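PDB 6VZZ: BamaA.19900.a from Balamuthia mandrillaris, which binds beta-D-glucopyranose and, as a glucokinase of the actin-like ATPase superfamily, probably phosphorylates glucose at the expense of ATP. Local coordinates for residues A[73-78]-A[124-129]; A[168-173]-A[369-374]. All coordinates share one frame; numbering follows the deposited sequence.

In the fold
The two contacts lie in different lobes, each joining parts of its own lobe, as in other sugar kinases with the duplicated actin-like ATPase fold. Contact 1 packs helix 72-90 of the first lobe against the outer strand 125-127 of a small antiparallel sheet; contact 2 adds strand 167-171 to the edge of the six-stranded sheet of the second. They lie on opposite sides of the chain's centre, their own centres 38 Å apart and their nearest atoms about 20 Å apart. The L75 side chain of contact 1 is about 12 Å from a bound glucose, while the D370 side chain of contact 2 is about 13 Å from a calcium ion. Neither contact contributes a residue to the glucose pocket.

Contact 1: A[73-78]-A[124-129]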
loop_
_atom_site.group_PDB
_atom_site.type_symbol
_atom_site.label_atom_id
_atom_site.label_comp_id
_atom_site.label_asym_id
_atom_site.label_seq_id
_atom_site.Cartn_x
_atom_site.Cartn_y
_atom_site.Cartn_z
ATOM N N ARG A 73 30.332 4.046 -7.518
ATOM C CA ARG A 73 31.779 3.911 -7.675
ATOM C C ARG A 73 32.515 4.582 -6.521
ATOM O O ARG A 73 33.527 4.062 -6.035
ATOM C CB ARG A 73 32.236 4.489 -9.017
ATOM C CG ARG A 73 31.449 4.016 -10.264
ATOM C CD ARG A 73 31.441 2.492 -10.466
ATOM N NE ARG A 73 30.398 1.823 -9.678
ATOM C CZ ARG A 73 30.301 0.504 -9.528
ATOM N NH1 ARG A 73 31.182 -0.298 -10.109
ATOM N NH2 ARG A 73 29.334 -0.017 -8.783
ATOM N N LYS A 74 32.012 5.728 -6.053
ATOM C CA LYS A 74 32.608 6.367 -4.884
ATOM C C LYS A 74 32.368 5.552 -3.615
ATOM O O LYS A 74 33.210 5.560 -2.710
ATOM C CB LYS A 74 32.069 7.793 -4.727
ATOM N N LEU A 75 31.245 4.836 -3.532
ATOM C CA LEU A 75 31.026 3.937 -2.404
ATOM C C LEU A 75 32.051 2.806 -2.394
ATOM O O LEU A 75 32.620 2.475 -1.346
ATOM C CB LEU A 75 29.609 3.368 -2.450
ATOM C CG LEU A 75 28.485 4.288 -1.975
ATOM C CD1 LEU A 75 27.166 3.535 -1.914
ATOM C CD2 LEU A 75 28.830 4.884 -0.614
ATOM N N ILE A 76 32.295 2.193 -3.554
ATOM C CA ILE A 76 33.254 1.098 -3.621
ATOM C C ILE A 76 34.617 1.551 -3.110
ATOM O O ILE A 76 35.280 0.830 -2.353
ATOM C CB ILE A 76 33.327 0.540 -5.058
ATOM C CG1 ILE A 76 32.027 -0.189 -5.399
ATOM C CG2 ILE A 76 34.516 -0.407 -5.238
ATOM C CD1 ILE A 76 31.944 -0.616 -6.836
ATOM N N ALA A 77 35.049 2.755 -3.492
ATOM C CA ALA A 77 36.319 3.265 -2.982
ATOM C C ALA A 77 36.253 3.504 -1.477
ATOM O O ALA A 77 37.231 3.271 -0.763
ATOM C CB ALA A 77 36.703 4.548 -3.715
ATOM N N PHE A 78 35.107 3.973 -0.974
ATOM C CA PHE A 78 34.957 4.140 0.467
ATOM C C PHE A 78 34.983 2.793 1.179
ATOM O O PHE A 78 35.654 2.644 2.203
ATOM C CB PHE A 78 33.667 4.911 0.764
ATOM C CG PHE A 78 33.175 4.801 2.202
ATOM C CD1 PHE A 78 33.698 5.616 3.206
ATOM C CD2 PHE A 78 32.144 3.923 2.538
ATOM C CE1 PHE A 78 33.225 5.531 4.532
ATOM C CE2 PHE A 78 31.665 3.839 3.861
ATOM C CZ PHE A 78 32.207 4.646 4.857
ATOM N N ARG A 124 24.600 4.122 -10.360
ATOM C CA ARG A 124 23.466 4.019 -9.460
ATOM C C ARG A 124 23.295 2.631 -8.869
ATOM O O ARG A 124 22.582 2.486 -7.874
ATOM C CB ARG A 124 22.174 4.417 -10.189
ATOM C CG ARG A 124 22.105 5.889 -10.550
ATOM C CD ARG A 124 20.768 6.262 -11.193
ATOM N NE ARG A 124 20.744 5.906 -12.611
ATOM C CZ ARG A 124 20.019 4.918 -13.129
ATOM N NH1 ARG A 124 19.226 4.181 -12.357
ATOM N NH2 ARG A 124 20.080 4.670 -14.431
ATOM N N ARG A 125 23.944 1.619 -9.437
ATOM C CA ARG A 125 23.784 0.236 -9.017
ATOM C C ARG A 125 25.039 -0.267 -8.314
ATOM O O ARG A 125 26.160 0.109 -8.660
ATOM C CB ARG A 125 23.450 -0.652 -10.217
ATOM C CG ARG A 125 22.106 -0.287 -10.828
ATOM C CD ARG A 125 21.738 -1.104 -12.048
ATOM N NE ARG A 125 20.347 -0.846 -12.410
ATOM C CZ ARG A 125 19.808 -1.164 -13.581
ATOM N NH1 ARG A 125 20.550 -1.751 -14.514
ATOM N NH2 ARG A 125 18.529 -0.886 -13.825
ATOM N N LEU A 126 24.833 -1.112 -7.304
ATOM C CA LEU A 126 25.916 -1.660 -6.495
ATOM C C LEU A 126 25.681 -3.154 -6.326
ATOM O O LEU A 126 24.654 -3.557 -5.770
ATOM C CB LEU A 126 25.993 -0.961 -5.133
ATOM C CG LEU A 126 27.012 -1.477 -4.109
ATOM C CD1 LEU A 126 28.445 -1.303 -4.595
ATOM C CD2 LEU A 126 26.819 -0.807 -2.750
ATOM N N LYS A 127 26.621 -3.969 -6.816
ATOM C CA LYS A 127 26.554 -5.422 -6.708
ATOM C C LYS A 127 27.276 -5.894 -5.452
ATOM O O LYS A 127 28.318 -5.344 -5.085
ATOM C CB LYS A 127 27.195 -6.080 -7.934
ATOM C CG LYS A 127 26.683 -5.554 -9.258
ATOM C CD LYS A 127 27.460 -6.119 -10.445
ATOM C CE LYS A 127 26.774 -5.744 -11.762
ATOM N NZ LYS A 127 27.759 -5.482 -12.855
ATOM N N ARG A 128 26.722 -6.925 -4.802
ATOM C CA ARG A 128 27.402 -7.566 -3.676
ATOM C C ARG A 128 28.838 -7.941 -4.017
ATOM O O ARG A 128 29.764 -7.686 -3.240
ATOM C CB ARG A 128 26.679 -8.840 -3.279
ATOM C CG ARG A 128 25.481 -8.781 -2.403
ATOM C CD ARG A 128 24.953 -10.179 -2.584
ATOM N NE ARG A 128 23.978 -10.636 -1.623
ATOM C CZ ARG A 128 23.277 -11.745 -1.811
ATOM N NH1 ARG A 128 22.378 -12.137 -0.908
ATOM N NH2 ARG A 128 23.479 -12.451 -2.919
ATOM N N SER A 129 29.028 -8.599 -5.165
ATOM C CA SER A 129 30.327 -9.114 -5.578
ATOM C C SER A 129 31.386 -8.035 -5.759
ATOM O O SER A 129 32.555 -8.375 -5.957
ATOM C CB SER A 129 30.176 -9.889 -6.885
ATOM O OG SER A 129 29.947 -9.006 -7.968
#
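R73 and I76 of the helix reach across to R125 and L126, and the arginine does so by a folded route. Its CB leaves the backbone pointing away from the strand. CG then lies beside the backbone N, and two further bends, at chi2 (-57°) and chi3 (84°), bring CD and NE round toward the strand. CZ continues the chain almost straight, and the guanidinium arrives with NH2 leading. NH2 lies 3.2 Å from R125 O, a carbonyl hydrogen-bonded to T72 OG1, while L126 CA sits 4.4 Å from NH2 at the edge of the guanidinium, near its plane. NH1 turns to E130, with which it forms a salt bridge; the other carboxylate oxygen of E130 takes the backbone N-H of K127, so this one acid links helix and strand. I76 CD1 covers one face of the guanidinium, toward the rim. The setting is the first turns of helix 72-90, which connects strands 62-68 and 96-101 of the ribonuclease H-like sheet, here meeting the outermost strand of the neighbouring three-stranded sheet; the axes of helical segment 73-78 and strand 125-127 come within 9.3 Å, at 38°. Beneath the polar layer the contact is apolar. L126 puts CG anti to its backbone N and sends its two methyls to different partners: CD1 packs on I76 CG1 at 3.8 Å, these side chains sliding past each other in opposite directions, and CD2 stands 4.4 Å from L75 CD1. L75 and L126 both also touch I43 of the central sheet.

Contact 2: A[168-173]-A[369-374]; sequences KPLWGP and IDLFTQ
K168 and T373 open the pairing as an antiparallel hydrogen-bonded pair: K168 N donates to T373 O and T373 N to K168 O, both at 3.0 Å. The next residue, P169, brings no N-H, and it falls opposite F372 in a non-hydrogen-bonded pair where none is needed. Its ring crosses the phenyl obliquely, with P169 CB 4.1 Å from F372 CD1. L170 then gives a nearly straight bond from its N to L371 O (2.8 Å, 169°). Its side chain turns to the partner strand, CG and both methyls gathering round T373 CG2, CD1 also meeting L371 CD2 at 3.9 Å; helix 343-348 supplies further packing through L346 and E347. W171 faces L371 as well, its O accepting from L371 N at 2.9 Å. W171 CG takes the crowded position between backbone N and carbonyl carbon (chi1 71°), and the six-membered ring beyond it lies across L371. L371 CD2 stands over the face of that ring in a CH-pi contact, only 8° off the normal, while I369 O lies in plane at the five-membered ring's edge. R354 adds a cation-pi interaction with the same indole. At G172 the chain leaves the strand with a positive phi, which suits glycine, and P173 lays CD against D370 OD1, the oxygen that accepts a hydrogen bond from A174 N. Two residues, L170 and W171, set against the single L371 make a classic beta bulge, here in the edge strand of the six-stranded mixed sheet that forms the core of the second lobe in the glucokinase fold.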
loop_
_atom_site.group_PDB
_atom_site.type_symbol
_atom_site.label_atom_id
_atom_site.label_comp_id
_atom_site.label_asym_id
_atom_site.label_seq_id
_atom_site.Cartn_x
_atom_site.Cartn_y
_atom_site.Cartn_z
ATOM N N LYS A 168 8.097 9.817 20.531
ATOM C CA LYS A 168 7.113 10.504 21.362
ATOM C C LYS A 168 5.790 10.561 20.611
ATOM O O LYS A 168 5.780 10.739 19.384
ATOM C CB LYS A 168 7.549 11.928 21.736
ATOM C CG LYS A 168 8.486 12.028 22.932
ATOM C CD LYS A 168 7.731 11.797 24.235
ATOM C CE LYS A 168 8.679 11.640 25.417
ATOM N NZ LYS A 168 9.664 10.535 25.169
ATOM N N PRO A 169 4.668 10.397 21.307
ATOM C CA PRO A 169 3.368 10.541 20.641
ATOM C C PRO A 169 3.085 11.995 20.309
ATOM O O PRO A 169 3.365 12.901 21.100
ATOM C CB PRO A 169 2.370 10.014 21.675
ATOM C CG PRO A 169 3.197 9.371 22.755
ATOM C CD PRO A 169 4.530 10.021 22.723
ATOM N N LEU A 170 2.542 12.216 19.115
ATOM C CA LEU A 170 2.005 13.520 18.758
ATOM C C LEU A 170 0.487 13.570 18.859
ATOM O O LEU A 170 -0.062 14.630 19.183
ATOM C CB LEU A 170 2.435 13.909 17.339
ATOM C CG LEU A 170 3.913 14.240 17.110
ATOM C CD1 LEU A 170 4.138 14.745 15.695
ATOM C CD2 LEU A 170 4.425 15.246 18.122
ATOM N N TRP A 171 -0.198 12.455 18.592
ATOM C CA TRP A 171 -1.638 12.375 18.802
ATOM C C TRP A 171 -2.083 10.918 18.689
ATOM O O TRP A 171 -1.315 10.039 18.288
ATOM C CB TRP A 171 -2.399 13.285 17.833
ATOM C CG TRP A 171 -2.428 12.887 16.381
ATOM C CD1 TRP A 171 -2.930 11.728 15.851
ATOM C CD2 TRP A 171 -2.014 13.687 15.261
ATOM N NE1 TRP A 171 -2.821 11.744 14.481
ATOM C CE2 TRP A 171 -2.271 12.938 14.094
ATOM C CE3 TRP A 171 -1.432 14.950 15.135
ATOM C CZ2 TRP A 171 -1.970 13.416 12.822
ATOM C CZ3 TRP A 171 -1.130 15.424 13.864
ATOM C CH2 TRP A 171 -1.401 14.659 12.727
ATOM N N GLY A 172 -3.330 10.669 19.079
ATOM C CA GLY A 172 -3.906 9.350 19.010
ATOM C C GLY A 172 -4.342 8.823 20.361
ATOM O O GLY A 172 -4.036 9.398 21.409
ATOM N N PRO A 173 -5.053 7.691 20.360
ATOM C CA PRO A 173 -5.614 7.160 21.614
ATOM C C PRO A 173 -4.574 6.609 22.574
ATOM O O PRO A 173 -4.909 6.328 23.730
ATOM C CB PRO A 173 -6.547 6.043 21.135
ATOM C CG PRO A 173 -6.633 6.180 19.660
ATOM C CD PRO A 173 -5.375 6.828 19.216
ATOM N N ILE A 369 -6.058 6.929 14.765
ATOM C CA ILE A 369 -4.736 6.511 14.326
ATOM C C ILE A 369 -3.695 7.211 15.188
ATOM O O ILE A 369 -3.749 8.434 15.363
ATOM C CB ILE A 369 -4.539 6.832 12.837
ATOM C CG1 ILE A 369 -5.503 5.983 12.005
ATOM C CG2 ILE A 369 -3.080 6.644 12.406
ATOM C CD1 ILE A 369 -4.854 5.304 10.826
ATOM N N ASP A 370 -2.765 6.437 15.749
ATOM C CA ASP A 370 -1.673 6.998 16.533
ATOM C C ASP A 370 -0.601 7.584 15.617
ATOM O O ASP A 370 -0.343 7.080 14.524
ATOM C CB ASP A 370 -1.036 5.935 17.436
ATOM C CG ASP A 370 -1.937 5.498 18.574
ATOM O OD1 ASP A 370 -2.319 6.337 19.423
ATOM O OD2 ASP A 370 -2.260 4.290 18.620
ATOM N N LEU A 371 0.029 8.659 16.074
ATOM C CA LEU A 371 1.149 9.260 15.360
ATOM C C LEU A 371 2.304 9.421 16.335
ATOM O O LEU A 371 2.147 10.038 17.396
ATOM C CB LEU A 371 0.765 10.606 14.738
ATOM C CG LEU A 371 1.922 11.472 14.219
ATOM C CD1 LEU A 371 2.698 10.748 13.132
ATOM C CD2 LEU A 371 1.426 12.827 13.717
ATOM N N PHE A 372 3.449 8.845 15.987
ATOM C CA PHE A 372 4.664 8.986 16.771
ATOM C C PHE A 372 5.700 9.682 15.910
ATOM O O PHE A 372 5.661 9.603 14.678
ATOM C CB PHE A 372 5.209 7.633 17.254
ATOM C CG PHE A 372 4.192 6.789 17.960
ATOM C CD1 PHE A 372 3.855 7.045 19.273
ATOM C CD2 PHE A 372 3.570 5.745 17.312
ATOM C CE1 PHE A 372 2.918 6.276 19.932
ATOM C CE2 PHE A 372 2.626 4.972 17.963
ATOM C CZ PHE A 372 2.296 5.241 19.282
ATOM N N THR A 373 6.620 10.380 16.557
ATOM C CA THR A 373 7.692 11.019 15.819
ATOM C C THR A 373 8.987 10.823 16.591
ATOM O O THR A 373 8.995 10.818 17.827
ATOM C CB THR A 373 7.382 12.508 15.565
ATOM O OG1 THR A 373 8.276 13.023 14.569
ATOM C CG2 THR A 373 7.495 13.334 16.852
ATOM N N GLN A 374 10.070 10.607 15.857
ATOM C CA GLN A 374 11.359 10.352 16.480
ATOM C C GLN A 374 11.898 11.639 17.088
ATOM O O GLN A 374 11.891 12.690 16.440
ATOM C CB GLN A 374 12.332 9.782 15.449
ATOM C CG GLN A 374 13.647 9.301 16.025
ATOM C CD GLN A 374 14.558 8.684 14.971
ATOM O OE1 GLN A 374 14.098 8.147 13.962
ATOM N NE2 GLN A 374 15.857 8.765 15.202
#